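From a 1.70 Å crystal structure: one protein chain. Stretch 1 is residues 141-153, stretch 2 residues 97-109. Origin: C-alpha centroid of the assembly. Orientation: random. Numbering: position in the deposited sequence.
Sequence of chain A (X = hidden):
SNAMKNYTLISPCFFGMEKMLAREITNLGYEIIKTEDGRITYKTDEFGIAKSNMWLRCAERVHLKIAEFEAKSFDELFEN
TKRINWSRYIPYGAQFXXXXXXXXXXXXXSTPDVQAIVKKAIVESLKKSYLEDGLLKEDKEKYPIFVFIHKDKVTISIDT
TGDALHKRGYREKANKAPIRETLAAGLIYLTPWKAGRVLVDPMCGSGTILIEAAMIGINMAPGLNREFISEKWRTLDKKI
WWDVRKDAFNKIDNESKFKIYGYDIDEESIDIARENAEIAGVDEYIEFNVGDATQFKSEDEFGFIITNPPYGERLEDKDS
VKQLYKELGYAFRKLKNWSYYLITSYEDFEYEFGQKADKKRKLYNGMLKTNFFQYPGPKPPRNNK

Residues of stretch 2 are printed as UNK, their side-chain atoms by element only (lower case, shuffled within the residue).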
# COMPACT_ATOMS: atom_id res chain seq x y z
N GLU A 141 -1.22 -4.37 -26.44
CA GLU A 141 -1.02 -4.21 -25.00
C GLU A 141 -2.32 -4.21 -24.18
O GLU A 141 -3.41 -3.98 -24.70
CB GLU A 141 -0.15 -2.99 -24.68
CG GLU A 141 -0.86 -1.65 -24.70
CD GLU A 141 -1.07 -1.11 -26.12
OE1 GLU A 141 -0.89 -1.86 -27.10
OE2 GLU A 141 -1.42 0.08 -26.24
N LYS A 142 -2.18 -4.47 -22.89
CA LYS A 142 -3.31 -4.77 -22.01
C LYS A 142 -3.79 -3.57 -21.19
O LYS A 142 -2.98 -2.84 -20.60
CB LYS A 142 -2.91 -5.93 -21.08
CG LYS A 142 -4.00 -6.48 -20.17
CD LYS A 142 -3.46 -7.66 -19.36
CE LYS A 142 -4.37 -8.03 -18.19
NZ LYS A 142 -3.73 -8.95 -17.19
N TYR A 143 -5.11 -3.37 -21.18
CA TYR A 143 -5.80 -2.32 -20.41
C TYR A 143 -6.83 -3.03 -19.52
O TYR A 143 -7.97 -3.24 -19.94
CB TYR A 143 -6.54 -1.37 -21.38
CG TYR A 143 -5.60 -0.54 -22.23
CD1 TYR A 143 -5.32 0.78 -21.91
CD2 TYR A 143 -4.96 -1.10 -23.34
CE1 TYR A 143 -4.44 1.54 -22.70
CE2 TYR A 143 -4.08 -0.36 -24.11
CZ TYR A 143 -3.83 0.96 -23.79
OH TYR A 143 -2.95 1.70 -24.56
N PRO A 144 -6.42 -3.41 -18.30
CA PRO A 144 -7.31 -4.25 -17.48
C PRO A 144 -8.45 -3.42 -16.94
O PRO A 144 -8.22 -2.38 -16.32
CB PRO A 144 -6.39 -4.74 -16.34
CG PRO A 144 -4.96 -4.43 -16.81
CD PRO A 144 -5.12 -3.19 -17.65
N ILE A 145 -9.68 -3.87 -17.17
CA ILE A 145 -10.85 -3.10 -16.77
C ILE A 145 -11.34 -3.57 -15.40
O ILE A 145 -11.49 -4.78 -15.17
CB ILE A 145 -11.97 -3.24 -17.81
CG1 ILE A 145 -11.44 -2.95 -19.23
CG2 ILE A 145 -13.15 -2.34 -17.47
CD1 ILE A 145 -10.95 -1.51 -19.45
N PHE A 146 -11.57 -2.62 -14.50
CA PHE A 146 -12.07 -2.94 -13.16
C PHE A 146 -13.45 -2.32 -12.98
O PHE A 146 -13.67 -1.16 -13.33
CB PHE A 146 -11.12 -2.38 -12.10
CG PHE A 146 -9.92 -3.26 -11.80
CD1 PHE A 146 -9.07 -3.71 -12.81
CD2 PHE A 146 -9.65 -3.63 -10.48
CE1 PHE A 146 -7.97 -4.51 -12.50
CE2 PHE A 146 -8.55 -4.43 -10.19
CZ PHE A 146 -7.71 -4.87 -11.19
N VAL A 147 -14.39 -3.09 -12.41
CA VAL A 147 -15.74 -2.59 -12.17
C VAL A 147 -16.04 -2.69 -10.68
O VAL A 147 -15.77 -3.73 -10.07
CB VAL A 147 -16.80 -3.40 -12.94
CG1 VAL A 147 -18.19 -2.79 -12.76
CG2 VAL A 147 -16.46 -3.48 -14.42
N PHE A 148 -16.56 -1.61 -10.10
CA PHE A 148 -16.85 -1.55 -8.67
C PHE A 148 -18.27 -1.02 -8.51
O PHE A 148 -18.58 0.06 -9.00
CB PHE A 148 -15.85 -0.62 -7.98
CG PHE A 148 -16.09 -0.45 -6.51
CD1 PHE A 148 -15.62 -1.39 -5.60
CD2 PHE A 148 -16.75 0.67 -6.03
CE1 PHE A 148 -15.83 -1.23 -4.25
CE2 PHE A 148 -16.95 0.84 -4.66
CZ PHE A 148 -16.50 -0.12 -3.78
N ILE A 149 -19.13 -1.79 -7.86
CA ILE A 149 -20.51 -1.37 -7.64
C ILE A 149 -20.81 -1.28 -6.14
O ILE A 149 -20.58 -2.24 -5.40
CB ILE A 149 -21.52 -2.31 -8.33
CG1 ILE A 149 -21.06 -2.63 -9.76
CG2 ILE A 149 -22.92 -1.66 -8.36
CD1 ILE A 149 -22.02 -3.52 -10.57
N HIS A 150 -21.29 -0.12 -5.71
CA HIS A 150 -21.59 0.07 -4.30
C HIS A 150 -22.91 0.80 -4.21
O HIS A 150 -23.08 1.88 -4.77
CB HIS A 150 -20.48 0.87 -3.62
CG HIS A 150 -20.74 1.14 -2.18
ND1 HIS A 150 -20.50 0.21 -1.19
CD2 HIS A 150 -21.25 2.23 -1.56
CE1 HIS A 150 -20.84 0.72 -0.02
NE2 HIS A 150 -21.29 1.95 -0.21
N LYS A 151 -23.88 0.17 -3.54
CA LYS A 151 -25.22 0.72 -3.45
C LYS A 151 -25.73 1.16 -4.82
O LYS A 151 -26.31 2.24 -4.97
CB LYS A 151 -25.25 1.88 -2.45
CG LYS A 151 -24.96 1.42 -1.02
CD LYS A 151 -25.10 2.54 -0.01
CE LYS A 151 -24.53 2.11 1.34
NZ LYS A 151 -24.63 3.19 2.37
N ASP A 152 -25.49 0.32 -5.82
CA ASP A 152 -25.97 0.51 -7.19
C ASP A 152 -25.23 1.58 -8.00
O ASP A 152 -25.58 1.84 -9.15
CB ASP A 152 -27.47 0.78 -7.22
CG ASP A 152 -28.27 -0.33 -6.57
OD1 ASP A 152 -27.88 -1.50 -6.74
OD2 ASP A 152 -29.28 -0.03 -5.90
N LYS A 153 -24.20 2.19 -7.42
CA LYS A 153 -23.38 3.14 -8.18
C LYS A 153 -22.20 2.36 -8.76
O LYS A 153 -21.42 1.76 -8.03
CB LYS A 153 -22.87 4.28 -7.30
CG LYS A 153 -23.96 4.96 -6.45
CD LYS A 153 -23.36 5.67 -5.21
CE LYS A 153 -23.21 4.73 -3.99
NZ LYS A 153 -21.80 4.54 -3.49
N UNK A 97 -9.16 -7.13 -20.94
CA UNK A 97 -9.80 -8.14 -20.11
C UNK A 97 -10.53 -7.44 -18.97
O UNK A 97 -10.04 -6.41 -18.50
c UNK A 97 -7.70 -7.05 -20.73
c UNK A 97 -7.48 -7.98 -19.54
c UNK A 97 -8.62 -8.96 -19.58
N UNK A 98 -11.68 -7.95 -18.56
CA UNK A 98 -12.38 -7.40 -17.40
C UNK A 98 -11.82 -8.15 -16.21
O UNK A 98 -12.25 -9.26 -15.88
c UNK A 98 -13.99 -5.84 -19.43
c UNK A 98 -13.91 -7.55 -17.51
c UNK A 98 -14.38 -7.25 -18.94
c UNK A 98 -14.61 -6.64 -16.52
N UNK A 99 -10.81 -7.57 -15.59
CA UNK A 99 -9.96 -8.33 -14.69
C UNK A 99 -10.63 -8.61 -13.37
O UNK A 99 -10.32 -9.60 -12.70
o UNK A 99 -7.92 -7.54 -15.71
c UNK A 99 -8.63 -7.61 -14.48
N UNK A 100 -11.58 -7.76 -12.99
CA UNK A 100 -12.16 -7.85 -11.65
C UNK A 100 -13.46 -7.07 -11.55
O UNK A 100 -13.58 -5.97 -12.12
c UNK A 100 -11.68 -7.29 -9.20
c UNK A 100 -10.66 -6.65 -8.28
n UNK A 100 -10.06 -6.08 -5.95
c UNK A 100 -11.17 -7.30 -10.63
c UNK A 100 -11.00 -6.84 -6.81
N UNK A 101 -14.43 -7.63 -10.83
CA UNK A 101 -15.63 -6.86 -10.48
C UNK A 101 -15.95 -7.07 -9.02
O UNK A 101 -15.85 -8.19 -8.51
c UNK A 101 -16.82 -7.28 -11.34
N UNK A 102 -16.29 -5.98 -8.33
CA UNK A 102 -16.68 -6.06 -6.93
C UNK A 102 -18.07 -5.45 -6.81
O UNK A 102 -18.34 -4.43 -7.43
c UNK A 102 -15.69 -5.30 -6.05
o UNK A 102 -14.36 -5.75 -6.23
N UNK A 103 -18.94 -6.08 -6.03
CA UNK A 103 -20.29 -5.56 -5.87
C UNK A 103 -20.71 -5.65 -4.41
O UNK A 103 -20.66 -6.73 -3.83
c UNK A 103 -21.28 -6.33 -6.74
o UNK A 103 -22.59 -5.82 -6.55
N UNK A 104 -21.09 -4.51 -3.85
CA UNK A 104 -21.41 -4.38 -2.42
C UNK A 104 -22.76 -3.68 -2.24
O UNK A 104 -22.98 -2.57 -2.76
c UNK A 104 -20.71 -3.29 -0.25
c UNK A 104 -18.98 -4.34 -1.75
c UNK A 104 -17.78 -3.53 -1.30
c UNK A 104 -20.31 -3.57 -1.70
N UNK A 105 -23.69 -4.32 -1.53
CA UNK A 105 -25.01 -3.73 -1.27
C UNK A 105 -25.70 -3.24 -2.54
O UNK A 105 -26.25 -2.14 -2.56
c UNK A 105 -23.80 -2.04 3.37
n UNK A 105 -22.35 -2.28 3.58
c UNK A 105 -24.89 -2.55 -0.29
c UNK A 105 -24.15 -1.68 1.92
c UNK A 105 -24.32 -2.92 1.07
N UNK A 106 -25.66 -4.06 -3.58
CA UNK A 106 -26.17 -3.66 -4.89
C UNK A 106 -26.98 -4.78 -5.50
O UNK A 106 -26.69 -5.96 -5.31
o UNK A 106 -24.20 -2.28 -5.29
c UNK A 106 -25.00 -3.32 -5.82
N UNK A 107 -27.99 -4.40 -6.28
CA UNK A 107 -28.85 -5.35 -6.97
C UNK A 107 -28.07 -6.26 -7.93
O UNK A 107 -28.37 -7.44 -8.04
c UNK A 107 -30.88 -3.81 -6.77
c UNK A 107 -31.77 -2.82 -7.52
n UNK A 107 -33.07 -4.45 -8.96
c UNK A 107 -29.97 -4.61 -7.70
c UNK A 107 -33.13 -3.41 -7.90
N UNK A 108 -27.05 -5.71 -8.59
CA UNK A 108 -26.21 -6.50 -9.49
C UNK A 108 -25.08 -7.17 -8.71
O UNK A 108 -23.91 -6.78 -8.83
c UNK A 108 -27.74 -5.78 -12.03
c UNK A 108 -26.00 -4.01 -12.48
c UNK A 108 -26.70 -4.84 -11.41
c UNK A 108 -25.65 -5.63 -10.61
N UNK A 109 -25.43 -8.18 -7.91
CA UNK A 109 -24.47 -8.79 -6.99
C UNK A 109 -23.64 -9.90 -7.64
O UNK A 109 -22.60 -10.28 -7.10
c UNK A 109 -25.93 -11.70 -6.37
c UNK A 109 -27.59 -10.00 -6.24
c UNK A 109 -26.27 -10.37 -6.13
c UNK A 109 -26.89 -12.63 -6.69
o UNK A 109 -29.18 -13.15 -7.11
c UNK A 109 -28.21 -12.24 -6.79
c UNK A 109 -28.57 -10.93 -6.57
c UNK A 109 -25.21 -9.36 -5.78
O HOH W 1 -13.20 -4.02 -8.50
O HOH W 2 -26.68 -2.67 -8.81

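Position 97 carries three side-chain carbons that close a ring onto the backbone N, and one of them lies 3.4 Å from CE of Lys-142; this is Pro-97. Its carbonyl O accepts a hydrogen bond from Ile-145 N (2.9 Å), the first rung of the pairing.

Position 98 has four carbons, forked at the first, with one arm two carbons long. The tip of the long arm packs 3.7 Å from CB of Ile-145, and the short arm lies 4.2 Å from CG2 of Val-147. Beta-branched and without a heteroatom beyond the fork, it is Ile-98.

At position 99 one carbon is followed by one oxygen, which sits 3.3 Å from CB of Pro-144, while the carbon lies 3.7 Å from CE1 of Phe-146. This is Ser-99, whose N donates to Ile-145 O (2.9 Å).

Position 100 shows four carbons in a row ending in nitrogen. CB stands over one face of the Phe-146 ring, 4.1 Å from its centroid, and the third carbon comes within 3.6 Å of Phe-146 CE2. This is Lys-100, its chain extended with all four chi angles t.

A single carbon at position 101, 4.2 Å from Val-147 CB, identifies Ala-101.

Position 102 has one carbon and one oxygen. The carbon is 3.9 Å from Phe-148 CD1. A water bridges the side-chain oxygen to stretch 1, donating to Val-147 O (3.0 Å from the O of water 1). The residue is Ser-102, and its OG lies 3.1 Å from the O of water 1.

Position 103 has the same two atoms, but its CB points to the sheet face of Ile-149, with the oxygen 4.1 Å from Ile-149 CB: Ser-103.

Position 104 has four carbons, again forked at the first with one two-carbon arm. The end of that arm reaches Phe-148 CE1 (4.2 Å), and the one-carbon arm lies at the edge of the His-150 ring. This is Ile-104.

Position 105 has four carbons in a row and a terminal nitrogen; the third carbon lies 3.9 Å from Lys-151 CE. This is Lys-105.

At position 106, one carbon bears an oxygen that accepts a hydrogen bond from Asp-152 N (3.0 Å). This is Ser-106, and its OG also donates to Ile-104 O (2.8 Å).

Position 107 has another unbranched four-carbon chain ending in nitrogen, and its backbone N donates to Asp-152 OD1 (2.9 Å); it is Lys-107.

Position 108 has four carbons forked at the second, with CB 4.2 Å from Ile-149 CD1, and is Leu-108.

Position 109, a carbon followed by a six-carbon ring bearing one oxygen, touches nothing on stretch 1; it is Tyr-109.

The contact is a parallel strand pairing. Carbonyls and amides of Ile-145, Val-147 and Ile-149 alternate with partners on the other strand, and a bulge between Ile-145 and Phe-146 shifts the register by one. Ile-145, Val-147 and Ile-149 share one face with Ile-98, Ala-101 and Ser-103, while Phe-146, Phe-148 and His-150 line the other. Beyond the strands, Asp-152 closes the contact through its backbone N and carboxylate.

Stretch 2, residues 97-109: PISKASSIKSKLY
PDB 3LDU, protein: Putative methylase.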